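Local coordinates for protein putative non-ribosomal peptide synthetase (Actinomadura parvosata subsp. kistnae, PDB 6M7L) that probably serves non-ribosomal peptide assembly as a condensation-type domain, more likely by binding a partner enzyme than by forming peptide bonds, at residues P23-Q28 with L192-L197; G70-L75 with P310-F315; A152-S157 with L299-E304. All coordinates share one frame; numbering follows the deposited sequence.

Contact 1: P23-Q28 with L192-L197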
loop_
_atom_site.group_PDB
_atom_site.type_symbol
_atom_site.label_atom_id
_atom_site.label_comp_id
_atom_site.label_asym_id
_atom_site.label_seq_id
_atom_site.Cartn_x
_atom_site.Cartn_y
_atom_site.Cartn_z
ATOM N N PRO A 23 -27.622 17.642 5.376
ATOM C CA PRO A 23 -28.248 16.317 5.424
ATOM C C PRO A 23 -27.235 15.217 5.693
ATOM O O PRO A 23 -26.030 15.364 5.469
ATOM C CB PRO A 23 -28.858 16.169 4.026
ATOM C CG PRO A 23 -27.971 16.992 3.161
ATOM C CD PRO A 23 -27.563 18.174 4.004
ATOM N N VAL A 24 -27.749 14.096 6.182
ATOM C CA VAL A 24 -26.969 12.886 6.322
ATOM C C VAL A 24 -27.287 11.974 5.144
ATOM O O VAL A 24 -28.145 12.269 4.318
ATOM C CB VAL A 24 -27.231 12.179 7.675
ATOM C CG1 VAL A 24 -27.075 13.159 8.824
ATOM C CG2 VAL A 24 -28.612 11.532 7.686
ATOM N N THR A 25 -26.579 10.853 5.057
ATOM C CA THR A 25 -26.791 9.888 3.990
ATOM C C THR A 25 -27.691 8.756 4.470
ATOM O O THR A 25 -27.990 8.620 5.659
ATOM C CB THR A 25 -25.454 9.334 3.494
ATOM O OG1 THR A 25 -24.829 8.571 4.533
ATOM C CG2 THR A 25 -24.530 10.468 3.078
ATOM N N ALA A 26 -28.131 7.939 3.511
ATOM C CA ALA A 26 -28.962 6.787 3.844
ATOM C C ALA A 26 -28.238 5.847 4.799
ATOM O O ALA A 26 -28.830 5.358 5.771
ATOM C CB ALA A 26 -29.371 6.048 2.569
ATOM N N ARG A 27 -26.953 5.589 4.545
ATOM C CA ARG A 27 -26.179 4.752 5.454
ATOM C C ARG A 27 -26.021 5.416 6.814
ATOM O O ARG A 27 -26.178 4.762 7.850
ATOM C CB ARG A 27 -24.813 4.435 4.851
ATOM C CG ARG A 27 -23.872 3.782 5.841
ATOM C CD ARG A 27 -22.787 2.981 5.158
ATOM N NE ARG A 27 -22.242 1.985 6.072
ATOM C CZ ARG A 27 -22.759 0.773 6.240
ATOM N NH1 ARG A 27 -22.208 -0.075 7.098
ATOM N NH2 ARG A 27 -23.829 0.411 5.545
ATOM N N GLN A 28 -25.709 6.715 6.831
ATOM C CA GLN A 28 -25.622 7.433 8.098
ATOM C C GLN A 28 -26.949 7.395 8.844
ATOM O O GLN A 28 -26.976 7.254 10.074
ATOM C CB GLN A 28 -25.199 8.879 7.855
ATOM C CG GLN A 28 -23.751 9.049 7.470
ATOM C CD GLN A 28 -23.380 10.503 7.301
ATOM O OE1 GLN A 28 -24.083 11.258 6.628
ATOM N NE2 GLN A 28 -22.277 10.908 7.921
ATOM N N LEU A 192 -24.593 15.843 0.249
ATOM C CA LEU A 192 -25.422 16.640 -0.649
ATOM C C LEU A 192 -25.557 15.969 -2.010
ATOM O O LEU A 192 -26.643 15.969 -2.602
ATOM C CB LEU A 192 -24.832 18.043 -0.800
ATOM C CG LEU A 192 -24.623 18.851 0.481
ATOM C CD1 LEU A 192 -23.717 20.041 0.216
ATOM C CD2 LEU A 192 -25.952 19.312 1.042
ATOM N N TRP A 193 -24.462 15.399 -2.526
ATOM C CA TRP A 193 -24.527 14.677 -3.792
ATOM C C TRP A 193 -25.505 13.513 -3.711
ATOM O O TRP A 193 -26.204 13.210 -4.685
ATOM C CB TRP A 193 -23.136 14.180 -4.188
ATOM C CG TRP A 193 -23.136 13.254 -5.377
ATOM C CD1 TRP A 193 -23.060 13.609 -6.693
ATOM C CD2 TRP A 193 -23.211 11.822 -5.352
ATOM N NE1 TRP A 193 -23.084 12.488 -7.489
ATOM C CE2 TRP A 193 -23.176 11.378 -6.691
ATOM C CE3 TRP A 193 -23.306 10.871 -4.329
ATOM C CZ2 TRP A 193 -23.233 10.026 -7.032
ATOM C CZ3 TRP A 193 -23.362 9.530 -4.671
ATOM C CH2 TRP A 193 -23.324 9.121 -6.011
ATOM N N GLU A 194 -25.568 12.846 -2.558
ATOM C CA GLU A 194 -26.552 11.782 -2.393
ATOM C C GLU A 194 -27.961 12.350 -2.290
ATOM O O GLU A 194 -28.902 11.777 -2.844
ATOM C CB GLU A 194 -26.226 10.931 -1.168
ATOM C CG GLU A 194 -27.228 9.807 -0.932
ATOM C CD GLU A 194 -26.756 8.797 0.093
ATOM O OE1 GLU A 194 -25.542 8.768 0.384
ATOM O OE2 GLU A 194 -27.599 8.031 0.606
ATOM N N ARG A 195 -28.131 13.473 -1.589
ATOM C CA ARG A 195 -29.457 14.076 -1.516
ATOM C C ARG A 195 -29.925 14.557 -2.881
ATOM O O ARG A 195 -31.133 14.627 -3.134
ATOM C CB ARG A 195 -29.472 15.226 -0.507
ATOM C CG ARG A 195 -30.875 15.674 -0.104
ATOM C CD ARG A 195 -30.839 16.857 0.851
ATOM N NE ARG A 195 -30.268 18.044 0.221
ATOM C CZ ARG A 195 -30.069 19.200 0.847
ATOM N NH1 ARG A 195 -29.544 20.228 0.193
ATOM N NH2 ARG A 195 -30.394 19.328 2.127
ATOM N N GLU A 196 -28.989 14.873 -3.778
ATOM C CA GLU A 196 -29.335 15.372 -5.102
ATOM C C GLU A 196 -29.739 14.230 -6.026
ATOM O O GLU A 196 -30.931 13.946 -6.179
ATOM C CB GLU A 196 -28.164 16.153 -5.701
ATOM C CG GLU A 196 -28.577 17.305 -6.599
ATOM C CD GLU A 196 -29.173 18.466 -5.820
ATOM O OE1 GLU A 196 -30.412 18.508 -5.649
ATOM O OE2 GLU A 196 -28.396 19.336 -5.370
ATOM N N LEU A 197 -28.758 13.566 -6.641
ATOM C CA LEU A 197 -29.051 12.478 -7.569
ATOM C C LEU A 197 -29.664 11.302 -6.816
ATOM O O LEU A 197 -29.020 10.265 -6.618
ATOM C CB LEU A 197 -27.792 12.058 -8.332
ATOM C CG LEU A 197 -27.176 13.140 -9.234
ATOM C CD1 LEU A 197 -26.246 12.533 -10.280
ATOM C CD2 LEU A 197 -28.253 13.991 -9.899
#

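Contact 2: G70-L75 with P310-F315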
loop_
_atom_site.group_PDB
_atom_site.type_symbol
_atom_site.label_atom_id
_atom_site.label_comp_id
_atom_site.label_asym_id
_atom_site.label_seq_id
_atom_site.Cartn_x
_atom_site.Cartn_y
_atom_site.Cartn_z
ATOM N N GLY A 70 -9.143 17.613 12.009
ATOM C CA GLY A 70 -9.204 18.821 11.207
ATOM C C GLY A 70 -9.175 18.542 9.719
ATOM O O GLY A 70 -9.774 19.280 8.932
ATOM N N ARG A 71 -8.493 17.470 9.313
ATOM C CA ARG A 71 -8.384 17.145 7.896
ATOM C C ARG A 71 -9.691 16.582 7.351
ATOM O O ARG A 71 -10.071 16.872 6.211
ATOM C CB ARG A 71 -7.235 16.158 7.684
ATOM C CG ARG A 71 -7.131 15.575 6.288
ATOM C CD ARG A 71 -5.851 14.763 6.159
ATOM N NE ARG A 71 -5.748 14.074 4.876
ATOM C CZ ARG A 71 -5.241 14.617 3.774
ATOM N NH1 ARG A 71 -5.188 13.911 2.653
ATOM N NH2 ARG A 71 -4.804 15.868 3.788
ATOM N N HIS A 72 -10.392 15.776 8.147
ATOM C CA HIS A 72 -11.653 15.160 7.747
ATOM C C HIS A 72 -12.768 15.759 8.593
ATOM O O HIS A 72 -12.877 15.454 9.785
ATOM C CB HIS A 72 -11.604 13.642 7.915
ATOM C CG HIS A 72 -10.477 12.987 7.179
ATOM N ND1 HIS A 72 -10.612 12.488 5.902
ATOM C CD2 HIS A 72 -9.196 12.743 7.546
ATOM C CE1 HIS A 72 -9.462 11.967 5.512
ATOM N NE2 HIS A 72 -8.586 12.108 6.490
ATOM N N GLU A 73 -13.599 16.604 7.974
ATOM C CA GLU A 73 -14.708 17.219 8.698
ATOM C C GLU A 73 -15.606 16.177 9.351
ATOM O O GLU A 73 -16.134 16.412 10.444
ATOM C CB GLU A 73 -15.533 18.096 7.756
ATOM C CG GLU A 73 -14.850 19.382 7.328
ATOM C CD GLU A 73 -15.628 20.125 6.258
ATOM O OE1 GLU A 73 -16.457 19.490 5.571
ATOM O OE2 GLU A 73 -15.412 21.346 6.107
ATOM N N ILE A 74 -15.779 15.020 8.707
ATOM C CA ILE A 74 -16.709 14.019 9.221
ATOM C C ILE A 74 -16.263 13.498 10.582
ATOM O O ILE A 74 -17.096 13.097 11.403
ATOM C CB ILE A 74 -16.876 12.879 8.198
ATOM C CG1 ILE A 74 -17.992 11.932 8.637
ATOM C CG2 ILE A 74 -15.564 12.127 7.997
ATOM C CD1 ILE A 74 -18.405 10.982 7.565
ATOM N N LEU A 75 -14.957 13.508 10.856
ATOM C CA LEU A 75 -14.483 13.060 12.160
ATOM C C LEU A 75 -14.767 14.076 13.258
ATOM O O LEU A 75 -14.778 13.706 14.437
ATOM C CB LEU A 75 -12.987 12.748 12.102
ATOM C CG LEU A 75 -12.603 11.527 11.264
ATOM C CD1 LEU A 75 -11.123 11.225 11.415
ATOM C CD2 LEU A 75 -13.442 10.321 11.650
ATOM N N PRO A 310 -8.686 9.450 -0.810
ATOM C CA PRO A 310 -7.944 9.781 0.416
ATOM C C PRO A 310 -8.788 10.221 1.605
ATOM O O PRO A 310 -8.216 10.734 2.571
ATOM C CB PRO A 310 -7.065 10.944 -0.057
ATOM C CG PRO A 310 -7.969 11.686 -0.976
ATOM C CD PRO A 310 -8.807 10.637 -1.681
ATOM N N MET A 311 -10.107 10.045 1.585
ATOM C CA MET A 311 -10.962 10.628 2.608
ATOM C C MET A 311 -11.680 9.558 3.423
ATOM O O MET A 311 -11.974 8.462 2.933
ATOM C CB MET A 311 -11.987 11.588 1.989
ATOM C CG MET A 311 -12.842 10.985 0.893
ATOM S SD MET A 311 -13.930 12.217 0.150
ATOM C CE MET A 311 -14.696 12.905 1.614
ATOM N N VAL A 312 -11.950 9.900 4.683
ATOM C CA VAL A 312 -12.707 9.048 5.591
ATOM C C VAL A 312 -14.194 9.251 5.339
ATOM O O VAL A 312 -14.648 10.374 5.092
ATOM C CB VAL A 312 -12.337 9.370 7.052
ATOM C CG1 VAL A 312 -13.176 8.552 8.021
ATOM C CG2 VAL A 312 -10.853 9.135 7.292
ATOM N N GLY A 313 -14.961 8.163 5.389
ATOM C CA GLY A 313 -16.391 8.244 5.219
ATOM C C GLY A 313 -17.066 6.887 5.216
ATOM O O GLY A 313 -16.435 5.853 4.979
ATOM N N PRO A 314 -18.370 6.865 5.494
ATOM C CA PRO A 314 -19.145 5.614 5.373
ATOM C C PRO A 314 -19.512 5.328 3.923
ATOM O O PRO A 314 -20.665 5.432 3.493
ATOM C CB PRO A 314 -20.367 5.901 6.251
ATOM C CG PRO A 314 -20.565 7.369 6.117
ATOM C CD PRO A 314 -19.185 7.964 6.041
ATOM N N PHE A 315 -18.503 4.965 3.133
ATOM C CA PHE A 315 -18.690 4.719 1.710
ATOM C C PHE A 315 -19.033 3.271 1.394
ATOM O O PHE A 315 -19.179 2.932 0.215
ATOM C CB PHE A 315 -17.434 5.118 0.931
ATOM C CG PHE A 315 -17.023 6.551 1.117
ATOM C CD1 PHE A 315 -17.834 7.585 0.678
ATOM C CD2 PHE A 315 -15.809 6.861 1.708
ATOM C CE1 PHE A 315 -17.450 8.902 0.845
ATOM C CE2 PHE A 315 -15.417 8.176 1.874
ATOM C CZ PHE A 315 -16.239 9.199 1.442
#

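Contact 3: A152-S157 with L299-E304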
loop_
_atom_site.group_PDB
_atom_site.type_symbol
_atom_site.label_atom_id
_atom_site.label_comp_id
_atom_site.label_asym_id
_atom_site.label_seq_id
_atom_site.Cartn_x
_atom_site.Cartn_y
_atom_site.Cartn_z
ATOM N N ALA A 152 -19.286 7.374 10.318
ATOM C CA ALA A 152 -18.250 8.269 9.837
ATOM C C ALA A 152 -17.116 7.574 9.106
ATOM O O ALA A 152 -16.384 8.246 8.372
ATOM C CB ALA A 152 -17.650 9.069 11.000
ATOM N N ALA A 153 -16.948 6.266 9.277
ATOM C CA ALA A 153 -15.785 5.573 8.744
ATOM C C ALA A 153 -16.183 4.170 8.318
ATOM O O ALA A 153 -16.881 3.470 9.059
ATOM C CB ALA A 153 -14.662 5.518 9.786
ATOM N N ASP A 154 -15.745 3.764 7.130
ATOM C CA ASP A 154 -15.969 2.413 6.645
ATOM C C ASP A 154 -14.705 1.581 6.866
ATOM O O ASP A 154 -13.774 1.999 7.563
ATOM C CB ASP A 154 -16.408 2.437 5.176
ATOM C CG ASP A 154 -15.377 3.070 4.252
ATOM O OD1 ASP A 154 -14.318 3.524 4.735
ATOM O OD2 ASP A 154 -15.630 3.113 3.028
ATOM N N GLU A 155 -14.668 0.383 6.276
ATOM C CA GLU A 155 -13.497 -0.476 6.426
ATOM C C GLU A 155 -12.258 0.189 5.836
ATOM O O GLU A 155 -11.198 0.234 6.473
ATOM C CB GLU A 155 -13.749 -1.832 5.766
ATOM C CG GLU A 155 -12.908 -2.970 6.336
ATOM C CD GLU A 155 -12.797 -4.158 5.391
ATOM O OE1 GLU A 155 -12.006 -4.080 4.428
ATOM O OE2 GLU A 155 -13.505 -5.165 5.610
ATOM N N GLU A 156 -12.381 0.725 4.619
ATOM C CA GLU A 156 -11.254 1.373 3.957
ATOM C C GLU A 156 -10.791 2.626 4.685
ATOM O O GLU A 156 -9.631 3.020 4.534
ATOM C CB GLU A 156 -11.618 1.725 2.514
ATOM C CG GLU A 156 -11.829 0.523 1.600
ATOM C CD GLU A 156 -13.102 -0.234 1.914
ATOM O OE1 GLU A 156 -14.092 0.414 2.315
ATOM O OE2 GLU A 156 -13.109 -1.475 1.780
ATOM N N SER A 157 -11.669 3.264 5.465
ATOM C CA SER A 157 -11.284 4.469 6.188
ATOM C C SER A 157 -10.264 4.190 7.280
ATOM O O SER A 157 -9.534 5.106 7.673
ATOM C CB SER A 157 -12.516 5.143 6.796
ATOM O OG SER A 157 -13.337 5.721 5.793
ATOM N N LEU A 299 -19.521 -3.875 -1.163
ATOM C CA LEU A 299 -18.573 -3.264 -2.075
ATOM C C LEU A 299 -17.932 -2.051 -1.416
ATOM O O LEU A 299 -18.590 -1.345 -0.643
ATOM C CB LEU A 299 -19.263 -2.837 -3.370
ATOM C CG LEU A 299 -19.958 -3.953 -4.153
ATOM C CD1 LEU A 299 -20.784 -3.377 -5.292
ATOM C CD2 LEU A 299 -18.942 -4.952 -4.682
ATOM N N PRO A 300 -16.657 -1.782 -1.674
ATOM C CA PRO A 300 -16.030 -0.593 -1.081
ATOM C C PRO A 300 -16.497 0.684 -1.757
ATOM O O PRO A 300 -17.468 0.669 -2.522
ATOM C CB PRO A 300 -14.534 -0.841 -1.304
ATOM C CG PRO A 300 -14.487 -1.686 -2.533
ATOM C CD PRO A 300 -15.711 -2.563 -2.488
ATOM N N ARG A 301 -15.821 1.796 -1.478
ATOM C CA ARG A 301 -16.164 3.056 -2.123
ATOM C C ARG A 301 -16.022 2.933 -3.635
ATOM O O ARG A 301 -15.261 2.107 -4.145
ATOM C CB ARG A 301 -15.273 4.183 -1.605
ATOM C CG ARG A 301 -13.796 3.993 -1.884
ATOM C CD ARG A 301 -12.975 4.939 -1.031
ATOM N NE ARG A 301 -13.183 4.684 0.392
ATOM C CZ ARG A 301 -12.733 5.466 1.368
ATOM N NH1 ARG A 301 -12.049 6.566 1.081
ATOM N NH2 ARG A 301 -12.972 5.150 2.634
ATOM N N ASP A 302 -16.782 3.759 -4.352
ATOM C CA ASP A 302 -16.695 3.788 -5.806
ATOM C C ASP A 302 -15.265 4.097 -6.223
ATOM O O ASP A 302 -14.777 5.210 -6.007
ATOM C CB ASP A 302 -17.665 4.820 -6.389
ATOM C CG ASP A 302 -17.888 4.638 -7.882
ATOM O OD1 ASP A 302 -17.001 4.083 -8.565
ATOM O OD2 ASP A 302 -18.959 5.053 -8.376
ATOM N N GLU A 303 -14.579 3.109 -6.801
ATOM C CA GLU A 303 -13.197 3.313 -7.212
ATOM C C GLU A 303 -13.082 4.259 -8.400
ATOM O O GLU A 303 -11.999 4.807 -8.634
ATOM C CB GLU A 303 -12.536 1.972 -7.539
ATOM C CG GLU A 303 -13.222 1.190 -8.645
ATOM C CD GLU A 303 -12.424 -0.026 -9.081
ATOM O OE1 GLU A 303 -11.726 -0.617 -8.230
ATOM O OE2 GLU A 303 -12.487 -0.383 -10.277
ATOM N N GLU A 304 -14.166 4.466 -9.154
ATOM C CA GLU A 304 -14.135 5.445 -10.236
ATOM C C GLU A 304 -14.015 6.862 -9.689
ATOM O O GLU A 304 -13.130 7.624 -10.100
ATOM C CB GLU A 304 -15.383 5.312 -11.112
ATOM C CG GLU A 304 -15.297 4.225 -12.173
ATOM C CD GLU A 304 -16.388 4.350 -13.221
ATOM O OE1 GLU A 304 -17.117 5.365 -13.202
ATOM O OE2 GLU A 304 -16.519 3.436 -14.062
#

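Contact 1: P23-Q28 with L192-L197
Pro23 and Glu194 carry most of this contact, one by apolar packing and the other by a hydrogen bond to the first turn of a helix. The pyrrolidine ring of Pro23 lies against the side of helix 187-196. Its CD meets the CD2 methyl of Leu192 at 3.6 Å, and its CG sits over one face of the Arg195 guanidinium, 3.5 Å from Arg195 NH2. The CD of Arg195 runs beside the same ring, 3.7 Å from Pro23 CG. A bend at chi3 (64°) turns the flat end of Arg195 over the proline. Proline suits this place because its rigid, compact ring offers carbon to a methyl and to a guanidinium face alike.

Glu194 reaches out extended, CG anti to the backbone N (chi1 179°), and brings its carboxylate to the start of helix 26-34. Glu194 OE2 accepts from Ala26 N at 3.0 Å in a nearly straight bond, with the donor above the carboxylate plane. Glu194 OE1 rests near Thr25, 3.2 Å from Thr25 CB. A negative group at a helix N-terminus would probably be stabilised by the helix dipole. The amide two residues on, Gln28 N, is served from within the segment: Thr25 is the N-cap, its OG1 accepting from Gln28 N, while Gln28 OE1 accepts from Thr25 N, a capping box. Ala26 is small enough to let the glutamate reach its amide.

This surface contact thus docks the first helix of the modelled chain, 26-34, against the end of helix 187-196. Pro352 touches both Ala26 and Glu194, and helix 353-360 covers Ala26, with Glu354 salt-bridged to Arg27.

Contact 2: G70-L75 with P310-F315
Val312 presses its CG2 methyl onto the His72 ring, 3.6 Å from the ring centroid and 10° off the normal, a CH-pi contact over the middle of one face. Met311 CA and Pro310 O lie at the edge of the same ring. The other branch of Val312, CG1, packs against Leu75 CD2 at 4.0 Å, so the forked valine serves two neighbours. Ile74 continues the apolar surface: its CD1 meets Pro314 CD tip to tip at 3.5 Å, the chain carried there by CG1 lying anti to the backbone N (chi1 -172°).

Further out, Asp164 of helix 155-172 accepts from His72 NE2 and forms a salt bridge with Arg71, which probably holds the imidazole with its face to the valine. Val160 and Leu161 of that helix cover Val312, while Phe187 backs Ile74 and Pro314. A CB at Gly313 would run into the Phe315 ring. An alanine in place of His72 would probably leave Val312 CG2 facing a gap and Asp164 without one of its donors. The end of helix 58-71 and its following turn meet the loop between strands 292-299 and 317-324, and the carboxylate bond lets a polar ring be buried while its face does apolar work.

Contact 3: A152-S157 with L299-E304
Arg301 reaches across to Asp154, the aspartate of the HHxxxDG signature of condensation domains, here altered, with a different arginine, within the motif itself, in the place of the second histidine and Glu155 in that of the glycine. In this family that aspartate is generally regarded as structural, and its pairing with an arginine agrees with such a role.

The arginine starts in the crowded position, CG between the backbone N and the carbonyl carbon (chi1 62°), with CB beside Phe315. The chain extends through CG to CD and bends at chi3 (61°), which swings the guanidinium toward the start of helix 155-172. NE then passes Glu156 CB at 4.0 Å, and CZ lies 4.1 Å from the same Glu156 CB. At the tip the two terminal nitrogens part company. NH1 turns to the backbone oxygens of Leu308 and Met311, bracing the loop that carries it. NH2 makes the salt bridge, donating to Asp154 OD1 at 3.0 Å on its syn lone pair, with the acceptor in the guanidinium plane; its bond to Asp154 OD2, at 3.4 Å, is weak. The two flat groups are turned 33° apart. Arginine suits the place because its several N-H groups can serve a carboxylate and a loop backbone together.

Glu156 also touches the second segment, its OE2 3.5 Å from Pro300 CB, although its polar end is engaged chiefly by a salt bridge to Arg298. Asp154, in turn, is the N-cap of helix 155-172, where a short acceptor side chain can take the amide three residues on, Ser157 N. Asp154 OD1 therefore has three donors: Arg301 NH2, the hydroxyl OG of Ser157, and Ser157 N, which meets it at 2.8 Å nearly in line with its C-O bond.

How the contacts relate
Along the chain the segments come in the order 23-28, 70-75, 152-157, 192-197, 299-304 and 310-315, so contact 3 is nested inside the loop closed by contact 2, while contact 1 crosses both. Contacts 2 and 3, centres about 11 Å apart, share the connection between strands 292-299 and 317-324, and a probable hydrogen bond from Gly313 N to Ser157 OG joins them. Contact 1 lies about 15 Å, centre to centre, from each; Gln28 CG packs on Pro314 CG, linking it to contact 2. Contacts 2 and 3 tie helices 58-71 and 155-172 to one loop, and contact 1 pins helix 26-34 to helix 187-196 beside it, knitting distant parts of the fold around its signature motif.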